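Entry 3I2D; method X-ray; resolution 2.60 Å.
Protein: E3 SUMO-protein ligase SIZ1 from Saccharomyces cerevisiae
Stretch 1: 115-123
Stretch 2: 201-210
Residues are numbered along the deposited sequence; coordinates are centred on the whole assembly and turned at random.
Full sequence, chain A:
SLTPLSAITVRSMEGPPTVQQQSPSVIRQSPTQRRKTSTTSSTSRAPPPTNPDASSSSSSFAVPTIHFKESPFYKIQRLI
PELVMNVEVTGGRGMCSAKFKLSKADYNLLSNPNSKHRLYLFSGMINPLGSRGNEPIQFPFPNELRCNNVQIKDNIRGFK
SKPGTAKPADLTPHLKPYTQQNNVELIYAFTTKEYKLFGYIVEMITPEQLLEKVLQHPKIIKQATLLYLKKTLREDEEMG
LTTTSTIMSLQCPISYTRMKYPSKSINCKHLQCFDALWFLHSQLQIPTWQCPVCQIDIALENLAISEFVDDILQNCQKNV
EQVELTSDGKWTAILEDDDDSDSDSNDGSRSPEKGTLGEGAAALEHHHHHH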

# COMPACT_ATOMS: atom_id res chain seq x y z
N SER A 115 -6.09 17.13 -8.13
CA SER A 115 -4.95 17.10 -7.22
C SER A 115 -4.80 15.73 -6.60
O SER A 115 -5.78 15.13 -6.14
N LYS A 116 -3.58 15.23 -6.61
CA LYS A 116 -3.29 13.93 -6.03
C LYS A 116 -2.92 14.08 -4.56
O LYS A 116 -2.14 13.30 -4.03
N HIS A 117 -3.48 15.08 -3.89
CA HIS A 117 -3.16 15.28 -2.48
C HIS A 117 -4.39 15.21 -1.61
O HIS A 117 -5.47 15.61 -2.02
N ARG A 118 -4.22 14.71 -0.40
CA ARG A 118 -5.35 14.58 0.50
C ARG A 118 -4.94 14.71 1.95
O ARG A 118 -3.80 14.43 2.31
N LEU A 119 -5.88 15.14 2.80
CA LEU A 119 -5.61 15.30 4.22
C LEU A 119 -6.08 14.06 4.99
O LEU A 119 -7.27 13.84 5.16
N TYR A 120 -5.13 13.24 5.44
CA TYR A 120 -5.47 12.02 6.15
C TYR A 120 -5.27 12.13 7.65
O TYR A 120 -4.33 12.77 8.12
N LEU A 121 -6.16 11.53 8.41
CA LEU A 121 -5.99 11.55 9.84
C LEU A 121 -5.55 10.13 10.20
O LEU A 121 -6.16 9.15 9.77
N PHE A 122 -4.46 10.03 10.96
CA PHE A 122 -3.94 8.74 11.38
C PHE A 122 -4.13 8.58 12.87
O PHE A 122 -4.27 9.57 13.60
N SER A 123 -4.11 7.34 13.33
CA SER A 123 -4.25 7.05 14.73
C SER A 123 -3.39 5.86 15.06
O SER A 123 -3.28 4.95 14.26
N ILE A 201 -0.87 15.78 5.23
CA ILE A 201 -1.27 16.01 3.85
C ILE A 201 -0.43 14.92 3.19
O ILE A 201 0.79 14.90 3.33
N VAL A 202 -1.09 13.99 2.51
CA VAL A 202 -0.37 12.91 1.86
C VAL A 202 -0.59 12.98 0.37
O VAL A 202 -1.58 13.55 -0.11
N GLU A 203 0.33 12.39 -0.37
CA GLU A 203 0.22 12.37 -1.80
C GLU A 203 -0.27 11.00 -2.25
O GLU A 203 0.33 9.98 -1.92
N MET A 204 -1.36 11.00 -3.00
CA MET A 204 -1.92 9.78 -3.53
C MET A 204 -0.95 9.24 -4.57
O MET A 204 -0.55 9.98 -5.47
N ILE A 205 -0.54 7.99 -4.43
CA ILE A 205 0.32 7.41 -5.45
C ILE A 205 -0.57 6.41 -6.14
O ILE A 205 -1.24 5.60 -5.51
N THR A 206 -0.57 6.50 -7.45
CA THR A 206 -1.44 5.67 -8.25
C THR A 206 -0.91 4.31 -8.70
O THR A 206 0.31 4.08 -8.82
N PRO A 207 -1.82 3.35 -8.89
CA PRO A 207 -1.41 2.01 -9.33
C PRO A 207 -0.53 2.08 -10.59
O PRO A 207 0.52 1.44 -10.65
N GLU A 208 -0.94 2.88 -11.58
CA GLU A 208 -0.16 3.01 -12.82
C GLU A 208 1.15 3.75 -12.59
O GLU A 208 2.11 3.56 -13.32
N GLN A 209 1.20 4.59 -11.57
CA GLN A 209 2.46 5.28 -11.28
C GLN A 209 3.43 4.23 -10.79
O GLN A 209 4.57 4.19 -11.23
N LEU A 210 2.98 3.39 -9.86
CA LEU A 210 3.83 2.33 -9.33
C LEU A 210 4.24 1.36 -10.42
O LEU A 210 5.34 0.83 -10.37

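The most unusual feature of this contact is the way two aromatic rings take aliphatic carbons over a face, on the two sides of one antiparallel strand pair. Glu203 CG lies 4.2 Å from the centroid of the His117 ring. Val202 CG2 lies 3.9 Å from the centroid of the Tyr120 ring. Both are CH-pi contacts.

The backbone sets this arrangement. Arg118 and Val202 form a hydrogen-bonded pair, with Arg118 N to Val202 O at 2.9 Å and Val202 N to Arg118 O at 2.8 Å. A third bond, from Met204 N to Lys116 O, is short at 2.6 Å. His117 with Glu203 and Leu119 with Ile201 are the non-hydrogen-bonded pairs. Their side chains share one face of the sheet, while those of Arg118 and Val202 lie on the other. The close CA atoms also bring CA-H groups to carbonyls, as in His117 CA to Val202 O at 3.3 Å.

On the first face, His117 has chi1 m and chi2 near 72°. Its ring end comes nearer to the second stretch than its CA-to-CB bond suggests. Glu203 is t at chi1, which lays its CG over the ring; chi2 is t as well. Ile201, m then t, meets the ring edge instead, with Ile201 CG2 4.3 Å from His117 CD2. His117 NE2 and Glu203 OE1 are 3.6 Å apart, not a hydrogen bond, and each is hydrogen-bonded elsewhere in the structure. Leu119 has chi1 t and an off-well chi2. It makes a looser contact, with Leu119 CD2 4.3 Å from Ile201 N.

The other face holds Val202 in the m rotamer. Its two methyls reach different rings. Val202 CG2 is 3.7 Å from Tyr120 CD2, and Val202 CG1 is 4.3 Å from Phe122 CE1, at the edge of that ring. Tyr120 and Phe122 are both m at chi1. Both are buried, as is Val202.

The CA-to-CB bond of Met204 points toward the first stretch, which covers 86 Å² of the residue, the largest such area in the second stretch. Its chi angles are m, m and p, a folded path that brings the terminal methyl back to Tyr120. Met204 CE is 3.4 Å from Tyr120 OH and 3.7 Å from Tyr120 CZ. Met204 SD sits 5.5 Å from the Tyr120 ring centroid, in an oblique position. Arg118 packs on the same methionine through its aliphatic part, with Arg118 CG 3.6 Å from Met204 CG. Its chi1 is m and its chi2 is off-well, and the end of the side chain leads away.

Lys116 is exposed. Its CA-to-CB bond points sideways, and the chain runs m, t, t, m. Lys116 CB is 4.2 Å from Met204 CB, and Lys116 NZ is 4.2 Å from Thr206 OG1. The CA-to-CB bond of Gln209, in the helix, points toward the first stretch; its chi1 is m and its chi2 is t. Thr206 holds the N-cap position, but its side chain makes no capping bond. No side-chain hydrogen bond or salt bridge is assigned across the contact.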

# COMPACT_ATOMS: atom_id res chain seq x y z
CB SER A 115 -5.11 18.13 -6.10
OG SER A 115 -6.07 17.69 -5.15
CB LYS A 116 -2.15 13.27 -6.79
CG LYS A 116 -2.50 12.84 -8.21
CD LYS A 116 -1.42 11.92 -8.78
CE LYS A 116 -1.80 11.44 -10.18
NZ LYS A 116 -3.15 10.80 -10.20
CB HIS A 117 -2.47 16.62 -2.29
CG HIS A 117 -1.10 16.67 -2.88
ND1 HIS A 117 -0.89 16.71 -4.24
CD2 HIS A 117 0.12 16.61 -2.30
CE1 HIS A 117 0.41 16.66 -4.48
NE2 HIS A 117 1.05 16.60 -3.32
CB ARG A 118 -6.03 13.23 0.28
CG ARG A 118 -6.19 12.88 -1.19
CD ARG A 118 -7.62 12.57 -1.52
NE ARG A 118 -8.51 13.64 -1.10
CZ ARG A 118 -9.84 13.55 -1.13
NH1 ARG A 118 -10.43 12.44 -1.55
NH2 ARG A 118 -10.58 14.57 -0.71
CB LEU A 119 -6.35 16.53 4.74
CG LEU A 119 -5.80 17.27 5.96
CD1 LEU A 119 -6.99 17.65 6.80
CD2 LEU A 119 -4.81 16.42 6.75
CB TYR A 120 -4.63 10.85 5.62
CG TYR A 120 -5.11 10.25 4.32
CD1 TYR A 120 -6.15 10.83 3.59
CD2 TYR A 120 -4.54 9.07 3.83
CE1 TYR A 120 -6.62 10.24 2.42
CE2 TYR A 120 -5.00 8.48 2.65
CZ TYR A 120 -6.04 9.07 1.96
OH TYR A 120 -6.51 8.48 0.81
CB LEU A 121 -7.30 11.90 10.52
CG LEU A 121 -7.23 11.93 12.05
CD1 LEU A 121 -6.15 12.89 12.52
CD2 LEU A 121 -8.60 12.32 12.57
CB PHE A 122 -2.44 8.60 11.08
CG PHE A 122 -2.12 8.44 9.63
CD1 PHE A 122 -2.23 9.51 8.76
CD2 PHE A 122 -1.71 7.21 9.14
CE1 PHE A 122 -1.94 9.36 7.42
CE2 PHE A 122 -1.42 7.05 7.80
CZ PHE A 122 -1.54 8.13 6.94
CB SER A 123 -5.70 6.75 15.07
OG SER A 123 -5.83 6.42 16.44
CB ILE A 201 -0.83 17.40 3.32
CG1 ILE A 201 -1.74 18.49 3.86
CG2 ILE A 201 -0.93 17.43 1.81
CD1 ILE A 201 -1.33 19.87 3.45
CB VAL A 202 -0.85 11.52 2.36
CG1 VAL A 202 -0.76 11.43 3.89
CG2 VAL A 202 -2.28 11.26 1.88
CB GLU A 203 1.57 12.67 -2.46
CG GLU A 203 1.47 12.74 -4.00
CD GLU A 203 2.80 12.98 -4.69
OE1 GLU A 203 3.37 14.08 -4.53
OE2 GLU A 203 3.26 12.06 -5.41
CB MET A 204 -3.24 10.06 -4.24
CG MET A 204 -4.33 10.64 -3.39
SD MET A 204 -4.97 9.39 -2.30
CE MET A 204 -3.74 9.45 -0.97
CB ILE A 205 1.57 6.72 -4.91
CG1 ILE A 205 2.55 7.77 -4.39
CG2 ILE A 205 2.23 5.91 -6.04
CD1 ILE A 205 3.88 7.19 -3.97
CB THR A 206 -1.89 6.53 -9.45
OG1 THR A 206 -3.30 6.72 -9.36
CG2 THR A 206 -1.51 5.90 -10.78
CB PRO A 207 -2.75 1.32 -9.57
CG PRO A 207 -3.60 1.87 -8.44
CD PRO A 207 -3.22 3.35 -8.41
CB GLU A 208 -0.98 3.68 -13.94
CG GLU A 208 -2.19 4.44 -13.48
CD GLU A 208 -3.36 3.52 -13.09
OE1 GLU A 208 -4.03 3.82 -12.08
OE2 GLU A 208 -3.61 2.53 -13.82
CB GLN A 209 2.30 6.31 -10.19
CG GLN A 209 1.44 7.47 -10.53
CD GLN A 209 1.64 8.57 -9.52
OE1 GLN A 209 2.77 9.00 -9.30
NE2 GLN A 209 0.56 9.03 -8.90
CB LEU A 210 3.12 1.56 -8.23
CG LEU A 210 2.86 2.28 -6.92
CD1 LEU A 210 2.37 1.26 -5.92
CD2 LEU A 210 4.12 2.93 -6.41